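Local coordinates for protein D-alanyl transferase DltD (Enterococcus faecium TX0133A04, PDB 6PFX) that probably takes part in attaching D-alanine to lipoteichoic acid in the cell wall of Gram-positive bacteria, as a membrane-associated member of the DltD family, at residues P41-E47 / K97-S103; Q64-R68 / I361-E366. All blocks are in the same frame, centred on the assembly; numbering follows the deposited sequence.

In the fold
Contact 1 lies in the core, its centre about 4 Å from that of the chain, and joins two neighbouring strands of the parallel sheet, 39-43 and 97-101. Contact 2 is partly buried, its centre about 19 Å from that of the chain, where the loop between helix 56-62 and strand 68-71 meets the last turn of helix 351-365. Backbone hydrogen bonds and aromatic packing hold the first; no hydrogen bond crosses the second, which relies on a leucine over a tyrosine ring and on charged side chains. The same helix ties them together: I361 packs on F42, while F364 and L365 pack on K97 and V98. The centres of the two contacts are about 15 Å apart.

Contact 1. Residues P41-E47 / K97-S103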
# COMPACT_ATOMS: atom_id res chain seq x y z
N PRO A 41 -8.93 4.01 -5.44
CA PRO A 41 -8.17 3.60 -4.24
C PRO A 41 -6.67 3.76 -4.46
O PRO A 41 -6.15 3.40 -5.52
CB PRO A 41 -8.57 2.14 -4.04
CG PRO A 41 -8.91 1.66 -5.43
CD PRO A 41 -9.56 2.85 -6.11
N PHE A 42 -6.01 4.37 -3.48
CA PHE A 42 -4.55 4.48 -3.40
C PHE A 42 -4.11 3.65 -2.20
O PHE A 42 -4.40 4.01 -1.05
CB PHE A 42 -4.10 5.93 -3.21
CG PHE A 42 -4.04 6.76 -4.47
CD1 PHE A 42 -5.16 6.95 -5.28
CD2 PHE A 42 -2.85 7.39 -4.82
CE1 PHE A 42 -5.08 7.74 -6.43
CE2 PHE A 42 -2.77 8.18 -5.94
CZ PHE A 42 -3.89 8.37 -6.75
N PHE A 43 -3.45 2.53 -2.46
CA PHE A 43 -2.94 1.64 -1.44
C PHE A 43 -1.48 1.95 -1.17
O PHE A 43 -0.72 2.31 -2.07
CB PHE A 43 -3.06 0.17 -1.87
CG PHE A 43 -4.48 -0.31 -2.01
CD1 PHE A 43 -5.18 -0.79 -0.91
CD2 PHE A 43 -5.11 -0.30 -3.25
CE1 PHE A 43 -6.48 -1.23 -1.05
CE2 PHE A 43 -6.41 -0.73 -3.38
CZ PHE A 43 -7.09 -1.21 -2.28
N GLY A 44 -1.08 1.76 0.08
CA GLY A 44 0.30 2.02 0.44
C GLY A 44 0.51 1.96 1.94
O GLY A 44 0.09 1.00 2.59
N SER A 45 1.18 2.96 2.49
CA SER A 45 1.38 3.03 3.94
C SER A 45 1.55 4.50 4.32
O SER A 45 0.90 5.36 3.73
CB SER A 45 2.52 2.13 4.40
OG SER A 45 3.67 2.25 3.60
N SER A 46 2.45 4.80 5.27
CA SER A 46 2.48 6.13 5.88
C SER A 46 2.80 7.25 4.89
O SER A 46 2.50 8.41 5.19
CB SER A 46 3.48 6.16 7.04
OG SER A 46 4.75 5.69 6.62
N GLU A 47 3.41 6.95 3.74
CA GLU A 47 3.73 8.00 2.79
C GLU A 47 2.48 8.70 2.29
O GLU A 47 2.55 9.84 1.81
CB GLU A 47 4.54 7.44 1.62
CG GLU A 47 3.78 6.51 0.66
CD GLU A 47 3.50 5.13 1.22
OE1 GLU A 47 4.04 4.74 2.27
OE2 GLU A 47 2.70 4.43 0.58
N LYS A 97 -9.67 1.24 -11.68
CA LYS A 97 -8.25 1.57 -11.65
C LYS A 97 -7.78 1.71 -10.21
O LYS A 97 -8.51 2.15 -9.32
CB LYS A 97 -8.00 2.86 -12.43
CG LYS A 97 -8.17 2.67 -13.94
CD LYS A 97 -7.83 3.96 -14.66
CE LYS A 97 -7.93 3.82 -16.15
NZ LYS A 97 -9.35 3.56 -16.52
N VAL A 98 -6.51 1.33 -10.00
CA VAL A 98 -5.87 1.25 -8.68
C VAL A 98 -4.47 1.82 -8.77
O VAL A 98 -3.75 1.58 -9.75
CB VAL A 98 -5.79 -0.21 -8.20
CG1 VAL A 98 -5.11 -0.31 -6.84
CG2 VAL A 98 -7.19 -0.85 -8.18
N VAL A 99 -4.06 2.56 -7.74
CA VAL A 99 -2.67 2.97 -7.56
C VAL A 99 -2.19 2.29 -6.29
O VAL A 99 -2.86 2.34 -5.26
CB VAL A 99 -2.55 4.50 -7.43
CG1 VAL A 99 -1.09 4.95 -7.23
CG2 VAL A 99 -3.07 5.16 -8.66
N PHE A 100 -1.04 1.64 -6.38
CA PHE A 100 -0.50 0.86 -5.26
C PHE A 100 0.96 1.23 -5.08
O PHE A 100 1.77 0.99 -5.99
CB PHE A 100 -0.66 -0.64 -5.54
CG PHE A 100 -0.41 -1.53 -4.34
CD1 PHE A 100 0.86 -1.70 -3.85
CD2 PHE A 100 -1.46 -2.22 -3.71
CE1 PHE A 100 1.09 -2.53 -2.75
CE2 PHE A 100 -1.22 -3.04 -2.61
CZ PHE A 100 0.04 -3.19 -2.14
N ILE A 101 1.32 1.73 -3.91
CA ILE A 101 2.71 2.08 -3.59
C ILE A 101 3.33 0.91 -2.84
O ILE A 101 2.88 0.57 -1.74
CB ILE A 101 2.78 3.36 -2.74
CG1 ILE A 101 1.87 4.47 -3.25
CG2 ILE A 101 4.23 3.84 -2.67
CD1 ILE A 101 2.17 4.95 -4.59
N ILE A 102 4.37 0.30 -3.43
CA ILE A 102 5.07 -0.85 -2.85
C ILE A 102 6.26 -0.33 -2.05
O ILE A 102 7.22 0.18 -2.64
CB ILE A 102 5.60 -1.77 -3.96
CG1 ILE A 102 4.49 -2.24 -4.90
CG2 ILE A 102 6.31 -3.00 -3.36
CD1 ILE A 102 5.00 -3.01 -6.11
N SER A 103 6.24 -0.49 -0.72
CA SER A 103 7.40 -0.08 0.09
C SER A 103 8.43 -1.21 0.17
O SER A 103 8.10 -2.29 0.65
CB SER A 103 6.96 0.28 1.50
OG SER A 103 6.15 1.44 1.51
O HOH W 1 3.87 1.94 0.54
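F42 and V99 pack side by side on one face of the sheet, with V99 CB almost centred over the F42 ring, 3.8 Å from its centroid and 7° off the normal: a CH-pi contact. Beneath them the backbones run parallel. V99 N donates to P41 O, F43 N to V99 O, and I101 N to F43 O, so V99 is gripped at both its N and its O. On the other face, where M86 of helix 79-89 also packs, F43 CB presses on F100 CD2 at 3.4 Å, and V98 CG1 meets the F43 ring at its edge, in plane. The F43 and F100 rings are tilted by 28° and offset so far, centroids 5.9 Å apart, that they hardly stack.

Past G44 this apolar packing gives way to a looser polar end. E47 bends at chi2 (-74°), which turns its carboxylate back onto S45, taking S45 N on OE2 and S45 OG on OE1, both at 2.8 Å. The same OE2 lies 3.5 Å from I101 CB. Beyond the strands a water links the two segments: it donates to E47 OE2 and to I101 O, each 2.8 Å away.

Next to this carboxylate sits S46, whose OG is hydrogen-bonded to H348. A serine just beyond the first sheet strand, in a possible Ser-His-Asp triad with H348 and D345, is consistent with the SGNH-hydrolase fold.

Contact 2. Residues Q64-R68 / I361-E366; sequences QRNYR and IRPFLE
Y67 and L365 make the apolar part of this contact, both lying on I40 of strand 39-43, the sheet side. L365 CD1 sits over one face of the Y67 ring, 3.6 Å from its centroid and 14° off the normal, a CH-pi contact, while L365 CB lies against the CD1-CE1 side. At the far end of the tyrosine, OH touches I361 CG2 at 3.9 Å.

Methylenes pack on a flat cation next to this. R362 lays its aliphatic part over one face of the R65 guanidinium, CG 3.6 Å above the centre, and the two guanidinium planes are turned 84° apart.

The polar bonds centre on R65, whose chain runs extended from CG to NE. Its NH1 donates to Y67 OH at 2.9 Å, the oxygen in the guanidinium plane, and forms a salt bridge with D358, one turn before R362 on helix 351-365; two partners on one nitrogen should limit the group's rotation. E366 OE1 lies alongside the R65 methylenes, 3.4 Å from CG. It is 3.9 Å from R65 NE and well out of plane, so this long salt bridge is an attraction of charges with no N-H aimed at the oxygen. E366 OE2 takes a weak bond from R362 NH1 at 3.4 Å.

R65, E366 and R362 thus form a salt-bridge network at the C-terminal end of helix 351-365. Q64, with positive phi, is the C-prime residue of the Schellman motif that ends helix 56-62, and R65 follows at once.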
# COMPACT_ATOMS: atom_id res chain seq x y z
N GLN A 64 -8.73 20.08 -10.78
CA GLN A 64 -10.12 19.75 -11.06
C GLN A 64 -10.24 18.47 -11.87
O GLN A 64 -11.02 18.37 -12.83
CB GLN A 64 -10.82 20.92 -11.74
CG GLN A 64 -10.88 22.13 -10.86
CD GLN A 64 -11.74 23.22 -11.45
OE1 GLN A 64 -12.76 23.59 -10.89
NE2 GLN A 64 -11.33 23.73 -12.61
N ARG A 65 -9.49 17.46 -11.46
CA ARG A 65 -9.49 16.20 -12.18
C ARG A 65 -10.76 15.42 -11.88
O ARG A 65 -11.48 15.68 -10.91
CB ARG A 65 -8.24 15.40 -11.82
CG ARG A 65 -6.96 16.16 -12.08
CD ARG A 65 -5.75 15.26 -11.91
NE ARG A 65 -4.53 16.00 -12.20
CZ ARG A 65 -3.31 15.58 -11.94
NH1 ARG A 65 -3.12 14.40 -11.40
NH2 ARG A 65 -2.28 16.36 -12.23
N ASN A 66 -11.00 14.40 -12.70
CA ASN A 66 -12.23 13.63 -12.66
C ASN A 66 -12.19 12.48 -11.64
O ASN A 66 -13.02 11.57 -11.72
CB ASN A 66 -12.53 13.08 -14.05
CG ASN A 66 -13.97 12.66 -14.23
OD1 ASN A 66 -14.88 13.26 -13.66
ND2 ASN A 66 -14.19 11.60 -15.01
N TYR A 67 -11.25 12.51 -10.71
CA TYR A 67 -11.17 11.51 -9.65
C TYR A 67 -10.73 12.18 -8.36
O TYR A 67 -10.15 13.28 -8.37
CB TYR A 67 -10.18 10.37 -9.99
CG TYR A 67 -8.76 10.86 -10.08
CD1 TYR A 67 -8.27 11.40 -11.26
CD2 TYR A 67 -7.91 10.82 -8.98
CE1 TYR A 67 -6.98 11.87 -11.35
CE2 TYR A 67 -6.63 11.29 -9.06
CZ TYR A 67 -6.17 11.83 -10.25
OH TYR A 67 -4.88 12.31 -10.37
N ARG A 68 -10.98 11.49 -7.25
CA ARG A 68 -10.41 11.80 -5.95
C ARG A 68 -9.77 10.55 -5.36
O ARG A 68 -10.42 9.49 -5.29
CB ARG A 68 -11.54 12.31 -5.04
CG ARG A 68 -11.10 12.69 -3.65
CD ARG A 68 -12.21 13.36 -2.83
NE ARG A 68 -12.59 14.69 -3.32
CZ ARG A 68 -13.66 14.94 -4.07
NH1 ARG A 68 -14.48 13.97 -4.43
NH2 ARG A 68 -13.91 16.18 -4.46
N ILE A 361 0.69 8.78 -12.79
CA ILE A 361 -0.67 8.68 -12.27
C ILE A 361 -1.64 9.42 -13.18
O ILE A 361 -2.72 8.90 -13.51
CB ILE A 361 -0.76 9.23 -10.83
CG1 ILE A 361 -0.03 8.32 -9.84
CG2 ILE A 361 -2.23 9.50 -10.45
CD1 ILE A 361 0.27 9.02 -8.50
N ARG A 362 -1.30 10.65 -13.55
CA ARG A 362 -2.22 11.50 -14.30
C ARG A 362 -2.62 10.89 -15.63
O ARG A 362 -3.83 10.74 -15.88
CB ARG A 362 -1.63 12.91 -14.47
CG ARG A 362 -2.58 13.95 -15.09
CD ARG A 362 -1.84 15.20 -15.56
NE ARG A 362 -0.80 14.85 -16.52
CZ ARG A 362 -1.02 14.44 -17.77
NH1 ARG A 362 -2.26 14.32 -18.23
NH2 ARG A 362 0.01 14.15 -18.55
N PRO A 363 -1.70 10.51 -16.53
CA PRO A 363 -2.17 9.95 -17.81
C PRO A 363 -2.92 8.63 -17.67
O PRO A 363 -3.80 8.33 -18.48
CB PRO A 363 -0.89 9.82 -18.63
CG PRO A 363 0.20 9.68 -17.59
CD PRO A 363 -0.23 10.57 -16.46
N PHE A 364 -2.61 7.83 -16.64
CA PHE A 364 -3.34 6.60 -16.36
C PHE A 364 -4.79 6.91 -16.00
O PHE A 364 -5.72 6.44 -16.66
CB PHE A 364 -2.64 5.86 -15.21
CG PHE A 364 -3.33 4.60 -14.73
CD1 PHE A 364 -3.79 3.64 -15.62
CD2 PHE A 364 -3.47 4.36 -13.37
CE1 PHE A 364 -4.41 2.46 -15.16
CE2 PHE A 364 -4.05 3.20 -12.90
CZ PHE A 364 -4.54 2.25 -13.80
N LEU A 365 -4.99 7.70 -14.94
CA LEU A 365 -6.33 7.95 -14.43
C LEU A 365 -7.15 8.86 -15.35
O LEU A 365 -8.38 8.77 -15.37
CB LEU A 365 -6.25 8.52 -13.01
CG LEU A 365 -5.60 7.61 -11.95
CD1 LEU A 365 -5.71 8.21 -10.54
CD2 LEU A 365 -6.25 6.24 -11.98
N GLU A 366 -6.50 9.74 -16.12
CA GLU A 366 -7.21 10.61 -17.07
C GLU A 366 -7.34 9.99 -18.46
O GLU A 366 -7.92 10.61 -19.36
CB GLU A 366 -6.53 11.98 -17.18
CG GLU A 366 -6.55 12.76 -15.87
CD GLU A 366 -6.20 14.24 -16.04
OE1 GLU A 366 -6.74 15.07 -15.28
OE2 GLU A 366 -5.40 14.57 -16.94